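Local coordinates for protein tylactone synthase starter module and modules 1 & 2 (Streptomyces fradiae, PDB 2Z5L) that probably reduces the beta-keto group of a growing polyketide chain, as the first ketoreductase of the tylosin polyketide synthase, at residues S22-D25 against A26-Y29; A149-V153 against P154-P158; E444-L447 against S448-L452; A463-G466 against A467-R470; V501-A504 against R505-L508. One frame throughout, in Å; residues are numbered along the deposited sequence.

Contact 1: residues S22-D25 against A26-Y29; sequences SPTD and AWRY
The backbone N-H of Trp27 reaches back to the carbonyl of Thr24, with N and O 3.1 Å apart and an N-H...O angle of 152°; the bond closes a four-residue beta turn from Thr24 to Trp27. Asp25 and Ala26 occupy the middle of this turn with angles close to type I. A second, weaker bond follows at once, from Arg28 N to Asp25 O at 3.5 Å. Thr24 uses its methyl branch: CG2 lies 3.9 Å from CZ3 of Trp27, and the threonine CA sits over the rim of one indole face. The two turns lead directly into strand 28-35, where Arg28 takes up its extended backbone. Asp25 and Arg28 run side by side, and Asp25 OD1 is 3.3 Å from CD of Arg28. OD1 lies well out of the guanidinium plane, so what remains with Arg28 NE, 4.1 Å away, is attraction of charges without a hydrogen bond. The carboxylate instead serves backbone donors: OD2 accepts from Ser22 N at 3.1 Å, while Ala251 N and Gly252 N supply further bonds. Arg28, bent at chi3 (51°), carries its guanidinium past the aspartate to Ala249 O and to a salt bridge with Asp472.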
loop_
_atom_site.group_PDB
_atom_site.type_symbol
_atom_site.label_atom_id
_atom_site.label_comp_id
_atom_site.label_asym_id
_atom_site.label_seq_id
_atom_site.Cartn_x
_atom_site.Cartn_y
_atom_site.Cartn_z
ATOM N N SER A 22 15.579 16.411 -15.142
ATOM C CA SER A 22 14.800 17.076 -14.060
ATOM C C SER A 22 15.488 16.877 -12.713
ATOM O O SER A 22 16.047 15.813 -12.439
ATOM C CB SER A 22 13.383 16.500 -14.007
ATOM O OG SER A 22 12.751 16.575 -15.273
ATOM N N PRO A 23 15.457 17.906 -11.852
ATOM C CA PRO A 23 16.086 17.822 -10.529
ATOM C C PRO A 23 15.361 16.857 -9.594
ATOM O O PRO A 23 15.920 16.401 -8.593
ATOM C CB PRO A 23 16.036 19.265 -10.031
ATOM C CG PRO A 23 14.776 19.775 -10.642
ATOM C CD PRO A 23 14.833 19.227 -12.057
ATOM N N THR A 24 14.119 16.537 -9.930
ATOM C CA THR A 24 13.333 15.624 -9.112
ATOM C C THR A 24 13.512 14.164 -9.523
ATOM O O THR A 24 12.870 13.284 -8.951
ATOM C CB THR A 24 11.833 15.943 -9.190
ATOM O OG1 THR A 24 11.383 15.777 -10.539
ATOM C CG2 THR A 24 11.556 17.363 -8.726
ATOM N N ASP A 25 14.357 13.899 -10.519
ATOM C CA ASP A 25 14.570 12.516 -10.939
ATOM C C ASP A 25 15.344 11.731 -9.877
ATOM O O ASP A 25 15.391 10.507 -9.921
ATOM C CB ASP A 25 15.312 12.432 -12.285
ATOM C CG ASP A 25 14.413 12.740 -13.483
ATOM O OD1 ASP A 25 13.264 12.262 -13.520
ATOM O OD2 ASP A 25 14.867 13.453 -14.401
ATOM N N ALA A 26 15.947 12.435 -8.925
ATOM C CA ALA A 26 16.695 11.774 -7.866
ATOM C C ALA A 26 15.755 11.324 -6.747
ATOM O O ALA A 26 16.205 10.799 -5.729
ATOM C CB ALA A 26 17.759 12.711 -7.303
ATOM N N TRP A 27 14.455 11.532 -6.946
ATOM C CA TRP A 27 13.446 11.160 -5.965
ATOM C C TRP A 27 12.616 9.994 -6.466
ATOM O O TRP A 27 11.746 9.504 -5.756
ATOM C CB TRP A 27 12.501 12.336 -5.679
ATOM C CG TRP A 27 13.161 13.538 -5.072
ATOM C CD1 TRP A 27 14.424 13.608 -4.548
ATOM C CD2 TRP A 27 12.579 14.841 -4.890
ATOM N NE1 TRP A 27 14.661 14.869 -4.051
ATOM C CE2 TRP A 27 13.549 15.645 -4.247
ATOM C CE3 TRP A 27 11.334 15.406 -5.206
ATOM C CZ2 TRP A 27 13.313 16.982 -3.912
ATOM C CZ3 TRP A 27 11.100 16.745 -4.871
ATOM C CH2 TRP A 27 12.088 17.514 -4.232
ATOM N N ARG A 28 12.889 9.544 -7.681
ATOM C CA ARG A 28 12.127 8.456 -8.276
ATOM C C ARG A 28 12.647 7.055 -7.958
ATOM O O ARG A 28 13.785 6.716 -8.275
ATOM C CB ARG A 28 12.077 8.637 -9.796
ATOM C CG ARG A 28 11.330 9.880 -10.267
ATOM C CD ARG A 28 11.558 10.083 -11.745
ATOM N NE ARG A 28 11.281 8.865 -12.496
ATOM C CZ ARG A 28 10.063 8.427 -12.785
ATOM N NH1 ARG A 28 9.003 9.125 -12.391
ATOM N NH2 ARG A 28 9.908 7.282 -13.445
ATOM N N TYR A 29 11.798 6.242 -7.339
ATOM C CA TYR A 29 12.155 4.870 -7.001
ATOM C C TYR A 29 11.036 3.931 -7.428
ATOM O O TYR A 29 9.916 4.359 -7.724
ATOM C CB TYR A 29 12.394 4.725 -5.503
ATOM C CG TYR A 29 13.407 5.682 -4.930
ATOM C CD1 TYR A 29 13.068 7.003 -4.655
ATOM C CD2 TYR A 29 14.702 5.255 -4.626
ATOM C CE1 TYR A 29 13.989 7.873 -4.084
ATOM C CE2 TYR A 29 15.635 6.121 -4.055
ATOM C CZ TYR A 29 15.272 7.425 -3.782
ATOM O OH TYR A 29 16.166 8.285 -3.178
#

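Contact 2: residues A149-V153 against P154-P158; sequences AVAVV and PGETP
Among the polar contacts, the carboxylate of Glu156 meets the backbone of Val152 and Val153. Its OE1 accepts from Val153 N at 3.1 Å, the donor standing well above the carboxylate plane. It also lies 2.5 Å from Val152 N, a bond so short that its exact length is doubtful. The other oxygen, OE2, lies 3.1 Å from CG2 of Val153. Arg236 adds a salt bridge to OE1, so glutamate suits the place: one long, flexible acid spans the loop and answers two amides and a cation. CG lies between the backbone N and carbonyl carbon (chi1 76°), and from there the extended chain crosses to the other arm. The reversal itself is closed weakly, Glu156 N standing 3.4 Å from Val153 O. Pro154 and Gly155 fill its corners in a manner resembling a type II turn, and the positive phi of Gly155 (108°) calls for a residue without a side chain. Farther along, a water donates to Val150 O at 2.7 Å and weakly to Thr157 O.

The apolar contact is small: Ala151 CB rests on Pro158 CD at 3.8 Å.

The hairpin-like loop joins strand 140-147 to helix 160-175. Pro158 leans on helix 402-419 at Ala413 and Glu416, while Val150 and Val152 touch Trp33 of strand 28-35.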
loop_
_atom_site.group_PDB
_atom_site.type_symbol
_atom_site.label_atom_id
_atom_site.label_comp_id
_atom_site.label_asym_id
_atom_site.label_seq_id
_atom_site.Cartn_x
_atom_site.Cartn_y
_atom_site.Cartn_z
ATOM N N ALA A 149 -0.531 -11.720 -4.735
ATOM C CA ALA A 149 -0.498 -10.449 -4.023
ATOM C C ALA A 149 0.338 -9.433 -4.794
ATOM O O ALA A 149 0.021 -8.243 -4.821
ATOM C CB ALA A 149 0.083 -10.643 -2.626
ATOM N N VAL A 150 1.402 -9.914 -5.425
ATOM C CA VAL A 150 2.299 -9.053 -6.180
ATOM C C VAL A 150 2.632 -9.657 -7.542
ATOM O O VAL A 150 2.794 -10.868 -7.660
ATOM C CB VAL A 150 3.607 -8.843 -5.412
ATOM C CG1 VAL A 150 3.346 -8.056 -4.128
ATOM C CG2 VAL A 150 4.210 -10.198 -5.077
ATOM N N ALA A 151 2.743 -8.805 -8.562
ATOM C CA ALA A 151 3.069 -9.249 -9.917
ATOM C C ALA A 151 4.583 -9.233 -10.123
ATOM O O ALA A 151 5.190 -8.168 -10.226
ATOM C CB ALA A 151 2.394 -8.343 -10.931
ATOM N N VAL A 152 5.190 -10.418 -10.176
ATOM C CA VAL A 152 6.639 -10.539 -10.359
ATOM C C VAL A 152 7.041 -10.901 -11.792
ATOM O O VAL A 152 8.092 -10.477 -12.273
ATOM C CB VAL A 152 7.232 -11.610 -9.418
ATOM C CG1 VAL A 152 8.740 -11.688 -9.611
ATOM C CG2 VAL A 152 6.886 -11.290 -7.975
ATOM N N VAL A 153 6.204 -11.692 -12.459
ATOM C CA VAL A 153 6.457 -12.128 -13.831
ATOM C C VAL A 153 5.383 -11.576 -14.778
ATOM O O VAL A 153 4.256 -11.306 -14.360
ATOM C CB VAL A 153 6.472 -13.683 -13.926
ATOM C CG1 VAL A 153 7.520 -14.255 -12.981
ATOM C CG2 VAL A 153 5.093 -14.255 -13.595
ATOM N N PRO A 154 5.722 -11.403 -16.068
ATOM C CA PRO A 154 4.783 -10.879 -17.070
ATOM C C PRO A 154 3.471 -11.653 -17.153
ATOM O O PRO A 154 3.464 -12.882 -17.190
ATOM C CB PRO A 154 5.588 -10.955 -18.368
ATOM C CG PRO A 154 6.998 -10.743 -17.899
ATOM C CD PRO A 154 7.052 -11.623 -16.666
ATOM N N GLY A 155 2.363 -10.924 -17.177
ATOM C CA GLY A 155 1.062 -11.566 -17.256
ATOM C C GLY A 155 0.257 -11.506 -15.967
ATOM O O GLY A 155 -0.929 -11.154 -15.980
ATOM N N GLU A 156 0.899 -11.844 -14.850
ATOM C CA GLU A 156 0.227 -11.831 -13.552
ATOM C C GLU A 156 0.070 -10.411 -13.027
ATOM O O GLU A 156 0.920 -9.548 -13.247
ATOM C CB GLU A 156 0.992 -12.691 -12.527
ATOM C CG GLU A 156 2.249 -12.050 -11.962
ATOM C CD GLU A 156 3.141 -13.031 -11.199
ATOM O OE1 GLU A 156 4.042 -12.570 -10.466
ATOM O OE2 GLU A 156 2.959 -14.259 -11.336
ATOM N N THR A 157 -1.039 -10.173 -12.339
ATOM C CA THR A 157 -1.322 -8.865 -11.784
ATOM C C THR A 157 -1.593 -9.006 -10.292
ATOM O O THR A 157 -1.936 -10.094 -9.813
ATOM C CB THR A 157 -2.550 -8.250 -12.463
ATOM O OG1 THR A 157 -3.699 -9.057 -12.182
ATOM C CG2 THR A 157 -2.339 -8.192 -13.972
ATOM N N PRO A 158 -1.422 -7.911 -9.536
ATOM C CA PRO A 158 -1.649 -7.906 -8.087
ATOM C C PRO A 158 -3.131 -7.815 -7.738
ATOM O O PRO A 158 -3.818 -6.893 -8.170
ATOM C CB PRO A 158 -0.876 -6.675 -7.631
ATOM C CG PRO A 158 -1.053 -5.736 -8.805
ATOM C CD PRO A 158 -0.836 -6.635 -9.992
HETATM O O HOH W 1 0.814 -12.014 -9.146
#

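Contact 3: residues E444-L447 against S448-L452; sequences EESL and SRRGL
Helix 442-450 runs through its last two turns here, with Ser448 N bonded to Glu444 O at 2.9 Å and Arg450 N to Ser446 O at 3.1 Å, before helical geometry ends at Gly451. Glycine suits that position because its phi is 123°, where a side chain would be jammed against the preceding carbonyl. Two backward bonds then make a Schellman motif: Leu452 N reaches Leu447 O at 3.0 Å, and Gly451 N reaches Ser448 O at the same length.

The apolar clasp that often accompanies this cap is present. CD1 of Leu452 approaches Leu447 from the side, 3.6 Å from its CB and almost as near both of its methyls, and the two leucines cross obliquely. Leu452 CB lies 3.3 Å from Leu447 O. Phe485 of helix 482-492 extends this apolar patch.

Arg450 lays its CG 3.2 Å from Ser446 O, and a bend at chi3 (63°) turns the guanidinium past CD2 of Leu447, 4.1 Å from NH2.

A buried arginine can be tolerated because its methylenes pack against the helix while its N-H groups find Thr489 and Asn398. The polar needs of the helix end are met in a similar way, the carbonyl of Leu447 being bonded by the amide of Leu452 and covered by the side chain of that same leucine.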
loop_
_atom_site.group_PDB
_atom_site.type_symbol
_atom_site.label_atom_id
_atom_site.label_comp_id
_atom_site.label_asym_id
_atom_site.label_seq_id
_atom_site.Cartn_x
_atom_site.Cartn_y
_atom_site.Cartn_z
ATOM N N GLU A 444 3.940 10.945 9.989
ATOM C CA GLU A 444 4.828 11.822 9.241
ATOM C C GLU A 444 6.041 12.120 10.128
ATOM O O GLU A 444 7.173 12.190 9.646
ATOM C CB GLU A 444 4.104 13.122 8.870
ATOM C CG GLU A 444 2.916 12.944 7.896
ATOM C CD GLU A 444 1.878 11.964 8.413
ATOM O OE1 GLU A 444 1.376 12.139 9.554
ATOM O OE2 GLU A 444 1.555 11.014 7.675
ATOM N N GLU A 445 5.783 12.279 11.423
ATOM C CA GLU A 445 6.824 12.556 12.408
ATOM C C GLU A 445 7.875 11.441 12.425
ATOM O O GLU A 445 9.062 11.703 12.605
ATOM C CB GLU A 445 6.206 12.708 13.804
ATOM C CG GLU A 445 5.450 14.010 14.003
ATOM C CD GLU A 445 4.675 14.054 15.306
ATOM O OE1 GLU A 445 5.077 13.376 16.280
ATOM O OE2 GLU A 445 3.662 14.779 15.371
ATOM N N SER A 446 7.436 10.201 12.234
ATOM C CA SER A 446 8.357 9.081 12.228
ATOM C C SER A 446 9.203 9.067 10.971
ATOM O O SER A 446 10.414 8.846 11.037
ATOM C CB SER A 446 7.616 7.759 12.342
ATOM O OG SER A 446 8.514 6.676 12.168
ATOM N N LEU A 447 8.568 9.292 9.825
ATOM C CA LEU A 447 9.267 9.315 8.542
ATOM C C LEU A 447 10.288 10.442 8.517
ATOM O O LEU A 447 11.347 10.320 7.911
ATOM C CB LEU A 447 8.276 9.534 7.398
ATOM C CG LEU A 447 7.334 8.399 7.021
ATOM C CD1 LEU A 447 6.338 8.886 5.967
ATOM C CD2 LEU A 447 8.140 7.228 6.507
ATOM N N SER A 448 9.953 11.539 9.180
ATOM C CA SER A 448 10.826 12.694 9.228
ATOM C C SER A 448 12.159 12.351 9.874
ATOM O O SER A 448 13.211 12.532 9.264
ATOM C CB SER A 448 10.146 13.822 9.998
ATOM O OG SER A 448 10.832 15.045 9.802
ATOM N N ARG A 449 12.112 11.840 11.100
ATOM C CA ARG A 449 13.331 11.487 11.820
ATOM C C ARG A 449 14.131 10.414 11.094
ATOM O O ARG A 449 15.361 10.452 11.081
ATOM C CB ARG A 449 13.001 11.027 13.246
ATOM C CG ARG A 449 12.490 12.146 14.147
ATOM C CD ARG A 449 13.544 13.247 14.326
ATOM N NE ARG A 449 12.978 14.506 14.810
ATOM C CZ ARG A 449 12.364 14.660 15.979
ATOM N NH1 ARG A 449 12.230 13.627 16.806
ATOM N NH2 ARG A 449 11.883 15.852 16.322
ATOM N N ARG A 450 13.439 9.465 10.477
ATOM C CA ARG A 450 14.124 8.403 9.756
ATOM C C ARG A 450 14.927 8.946 8.568
ATOM O O ARG A 450 15.772 8.243 8.010
ATOM C CB ARG A 450 13.121 7.342 9.275
ATOM C CG ARG A 450 12.528 6.468 10.393
ATOM C CD ARG A 450 11.405 5.560 9.865
ATOM N NE ARG A 450 11.866 4.596 8.872
ATOM C CZ ARG A 450 11.065 3.829 8.137
ATOM N NH1 ARG A 450 11.588 2.979 7.256
ATOM N NH2 ARG A 450 9.744 3.908 8.270
ATOM N N GLY A 451 14.671 10.194 8.184
ATOM C CA GLY A 451 15.403 10.772 7.068
ATOM C C GLY A 451 14.636 11.320 5.872
ATOM O O GLY A 451 15.256 11.761 4.898
ATOM N N LEU A 452 13.305 11.300 5.912
ATOM C CA LEU A 452 12.540 11.838 4.790
ATOM C C LEU A 452 12.460 13.348 4.901
ATOM O O LEU A 452 12.338 13.893 5.997
ATOM C CB LEU A 452 11.116 11.286 4.749
ATOM C CG LEU A 452 10.870 9.810 4.454
ATOM C CD1 LEU A 452 9.436 9.660 3.953
ATOM C CD2 LEU A 452 11.828 9.304 3.423
#

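Contact 4: residues A463-G466 against A467-R470; sequences ALLG and AMGR
Met468 runs alongside Leu464, the residue one helical turn earlier. Its CB lies 3.4 Å from Leu464 O and a little farther from Leu465 O. CG follows, 3.3 Å from the same Leu464 carbonyl, because chi1 (-76°) sets it beside the backbone N and back along the preceding turn. SD then comes to rest 4.0 Å from CG of Leu464, with the CD1 methyl of that leucine scarcely farther off, while CD2 of Leu465 lies at the outer limit of contact. At chi3 (88°) the chain bends, and CE heads away from both leucines. The side chain as a whole reaches Val387 and Trp256. Methionine suits this place, since a pliant thioether can follow the surface of a leucine and still turn aside at its tip.

Beneath these side chains runs regular alpha-helical bonding. Met468 N meets Leu464 O at 2.8 Å, and Ala467 N meets Ala463 O at the same length. This is helix 457-470, which packs on parallel strands 386-391 and 426-430 of the Rossmann-type core; Leu464 supplies much of the contact, touching Phe389, Val428 and Trp430.

Toward the far end Gly469 N divides itself between Leu465 O at 3.0 Å and, more weakly, Gly466 O. That second carbonyl also accepts from Arg470 N at 3.2 Å. Ala467 turns its small methyl to the region of Asp472, and Arg470, exposed, makes weak contacts with Asp472 and Ala250.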
loop_
_atom_site.group_PDB
_atom_site.type_symbol
_atom_site.label_atom_id
_atom_site.label_comp_id
_atom_site.label_asym_id
_atom_site.label_seq_id
_atom_site.Cartn_x
_atom_site.Cartn_y
_atom_site.Cartn_z
ATOM N N ALA A 463 7.194 16.497 -10.602
ATOM C CA ALA A 463 7.516 15.078 -10.573
ATOM C C ALA A 463 6.308 14.282 -11.047
ATOM O O ALA A 463 6.445 13.257 -11.730
ATOM C CB ALA A 463 7.907 14.667 -9.169
ATOM N N LEU A 464 5.119 14.761 -10.693
ATOM C CA LEU A 464 3.883 14.097 -11.099
ATOM C C LEU A 464 3.758 14.189 -12.612
ATOM O O LEU A 464 3.615 13.180 -13.307
ATOM C CB LEU A 464 2.670 14.772 -10.448
ATOM C CG LEU A 464 1.288 14.267 -10.884
ATOM C CD1 LEU A 464 1.172 12.792 -10.594
ATOM C CD2 LEU A 464 0.196 15.047 -10.158
ATOM N N LEU A 465 3.815 15.419 -13.116
ATOM C CA LEU A 465 3.722 15.651 -14.548
ATOM C C LEU A 465 4.828 14.883 -15.276
ATOM O O LEU A 465 4.625 14.368 -16.383
ATOM C CB LEU A 465 3.815 17.151 -14.848
ATOM C CG LEU A 465 2.693 17.983 -14.199
ATOM C CD1 LEU A 465 2.762 19.420 -14.694
ATOM C CD2 LEU A 465 1.338 17.370 -14.539
ATOM N N GLY A 466 5.990 14.785 -14.638
ATOM C CA GLY A 466 7.102 14.060 -15.230
ATOM C C GLY A 466 6.819 12.568 -15.288
ATOM O O GLY A 466 7.074 11.908 -16.290
ATOM N N ALA A 467 6.286 12.038 -14.197
ATOM C CA ALA A 467 5.960 10.631 -14.115
ATOM C C ALA A 467 4.870 10.313 -15.117
ATOM O O ALA A 467 4.896 9.266 -15.769
ATOM C CB ALA A 467 5.494 10.275 -12.700
ATOM N N MET A 468 3.898 11.217 -15.228
ATOM C CA MET A 468 2.784 11.036 -16.155
ATOM C C MET A 468 3.271 11.062 -17.602
ATOM O O MET A 468 2.661 10.459 -18.490
ATOM C CB MET A 468 1.716 12.115 -15.925
ATOM C CG MET A 468 0.861 11.893 -14.683
ATOM S SD MET A 468 -0.277 13.293 -14.431
ATOM C CE MET A 468 -1.696 12.750 -15.436
ATOM N N GLY A 469 4.378 11.757 -17.831
ATOM C CA GLY A 469 4.940 11.812 -19.169
ATOM C C GLY A 469 5.498 10.441 -19.530
ATOM O O GLY A 469 5.208 9.910 -20.595
ATOM N N ARG A 470 6.297 9.870 -18.630
ATOM C CA ARG A 470 6.901 8.561 -18.849
ATOM C C ARG A 470 5.829 7.483 -18.962
ATOM O O ARG A 470 6.093 6.367 -19.423
ATOM C CB ARG A 470 7.824 8.197 -17.689
ATOM C CG ARG A 470 9.056 9.068 -17.553
ATOM C CD ARG A 470 9.911 8.546 -16.418
ATOM N NE ARG A 470 10.049 7.087 -16.488
ATOM C CZ ARG A 470 10.868 6.446 -17.320
ATOM N NH1 ARG A 470 11.636 7.136 -18.156
ATOM N NH2 ARG A 470 10.920 5.118 -17.320
#

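Contact 5: residues V501-A504 against R505-L508; sequences VPEA and REAL
The short helix 502-507 starts just after Val501, whose carbonyl accepts from Arg505 N at 3.0 Å (N-H...O angle 167°). It ends as Leu508 N bonds to Ala504 O at 3.2 Å. Pro502 suits the first turn: an amide there has no carbonyl one turn back to bond, so the missing N-H costs nothing.

Glu503 and Glu506 stand side by side and point the same way, their carboxylate planes 39° apart. Glu506, with CG beside its own backbone N (chi1 -69°), runs back along the preceding turn. Its CG lies 3.2 Å from Pro502 O, and its OE2 lies 3.2 Å from CA of Glu503 and 4.0 Å from Glu503 CG. The nearest acid oxygens, Glu503 OE1 and Glu506 OE2, are 4.8 Å apart, a mild like-charge pair. Glu503 bends at chi2 and its OE2 forms a salt bridge with Arg247, which would ease that repulsion. Glu506 OE1 has Glu483 as a second like-charged neighbour.

Leu508 folds its CG back to within 3.4 Å of Ala504 O, shielding the carbonyl that binds its amide. Small Ala507 fits against Glu483 and Pro487 of helix 482-492, as Val501 does on Trp482.

The arrangement is that of a two-turn terminal helix with proline and acid in its opening turn, where a negative side chain would be expected to suit the helix dipole, packed near the chain's C-terminus on the preceding helix.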
loop_
_atom_site.group_PDB
_atom_site.type_symbol
_atom_site.label_atom_id
_atom_site.label_comp_id
_atom_site.label_asym_id
_atom_site.label_seq_id
_atom_site.Cartn_x
_atom_site.Cartn_y
_atom_site.Cartn_z
ATOM N N VAL A 501 19.767 0.188 -3.100
ATOM C CA VAL A 501 19.933 1.634 -3.191
ATOM C C VAL A 501 21.351 1.990 -2.783
ATOM O O VAL A 501 21.746 1.771 -1.639
ATOM C CB VAL A 501 18.966 2.391 -2.270
ATOM C CG1 VAL A 501 19.245 3.880 -2.359
ATOM C CG2 VAL A 501 17.529 2.100 -2.669
ATOM N N PRO A 502 22.135 2.553 -3.719
ATOM C CA PRO A 502 23.526 2.948 -3.484
ATOM C C PRO A 502 23.777 3.698 -2.179
ATOM O O PRO A 502 24.525 3.240 -1.313
ATOM C CB PRO A 502 23.840 3.803 -4.705
ATOM C CG PRO A 502 23.043 3.121 -5.778
ATOM C CD PRO A 502 21.720 2.911 -5.088
ATOM N N GLU A 503 23.142 4.857 -2.053
ATOM C CA GLU A 503 23.287 5.710 -0.883
ATOM C C GLU A 503 22.897 4.999 0.410
ATOM O O GLU A 503 23.363 5.352 1.500
ATOM C CB GLU A 503 22.438 6.969 -1.069
ATOM C CG GLU A 503 22.835 7.831 -2.267
ATOM C CD GLU A 503 22.480 7.222 -3.616
ATOM O OE1 GLU A 503 22.889 7.795 -4.644
ATOM O OE2 GLU A 503 21.792 6.181 -3.665
ATOM N N ALA A 504 22.039 3.994 0.280
ATOM C CA ALA A 504 21.591 3.225 1.431
ATOM C C ALA A 504 22.700 2.277 1.885
ATOM O O ALA A 504 23.110 2.301 3.048
ATOM C CB ALA A 504 20.336 2.438 1.072
ATOM N N ARG A 505 23.193 1.455 0.960
ATOM C CA ARG A 505 24.248 0.497 1.278
ATOM C C ARG A 505 25.498 1.180 1.824
ATOM O O ARG A 505 26.371 0.524 2.386
ATOM C CB ARG A 505 24.621 -0.323 0.038
ATOM C CG ARG A 505 25.224 -1.681 0.364
ATOM C CD ARG A 505 24.182 -2.571 1.040
ATOM N NE ARG A 505 24.735 -3.836 1.522
ATOM C CZ ARG A 505 25.561 -3.953 2.557
ATOM N NH1 ARG A 505 25.942 -2.877 3.233
ATOM N NH2 ARG A 505 26.001 -5.150 2.924
ATOM N N GLU A 506 25.576 2.498 1.657
ATOM C CA GLU A 506 26.723 3.276 2.124
ATOM C C GLU A 506 26.685 3.548 3.622
ATOM O O GLU A 506 27.638 3.245 4.339
ATOM C CB GLU A 506 26.788 4.619 1.396
ATOM C CG GLU A 506 27.133 4.544 -0.079
ATOM C CD GLU A 506 27.043 5.906 -0.752
ATOM O OE1 GLU A 506 27.669 6.865 -0.247
ATOM O OE2 GLU A 506 26.349 6.018 -1.786
ATOM N N ALA A 507 25.590 4.142 4.084
ATOM C CA ALA A 507 25.448 4.457 5.497
ATOM C C ALA A 507 25.424 3.171 6.307
ATOM O O ALA A 507 25.787 3.158 7.482
ATOM C CB ALA A 507 24.174 5.256 5.733
ATOM N N LEU A 508 25.003 2.088 5.664
ATOM C CA LEU A 508 24.933 0.791 6.325
ATOM C C LEU A 508 26.325 0.286 6.714
ATOM O O LEU A 508 27.290 0.446 5.966
ATOM C CB LEU A 508 24.228 -0.225 5.415
ATOM C CG LEU A 508 22.694 -0.152 5.320
ATOM C CD1 LEU A 508 22.204 -0.924 4.105
ATOM C CD2 LEU A 508 22.080 -0.706 6.596
#

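In the fold
Contact 4 is the buried one, leucine and methionine on a helix pressed to the core strands, whereas contact 2 is a surface loop that relies on a glutamate gripping backbone amides. Contacts 1, 3 and 5 are partly buried. Contacts 1 and 4 touch: Arg28 NH1 lies 3.7 Å from Ala467 CB, and its NH2 comes close to Arg470 NE, two like charges with Asp472 as common acidic neighbour. Contacts 3 and 5 stand on different helices yet both lean on helix 482-492, their centres about 17 Å apart. Their chemistry differs: contact 3 joins an apolar leucine pair to a buried arginine, while contact 5 sets acids side by side nearer the surface. Contacts 2 and 3 lie on opposite sides of the chain's centre.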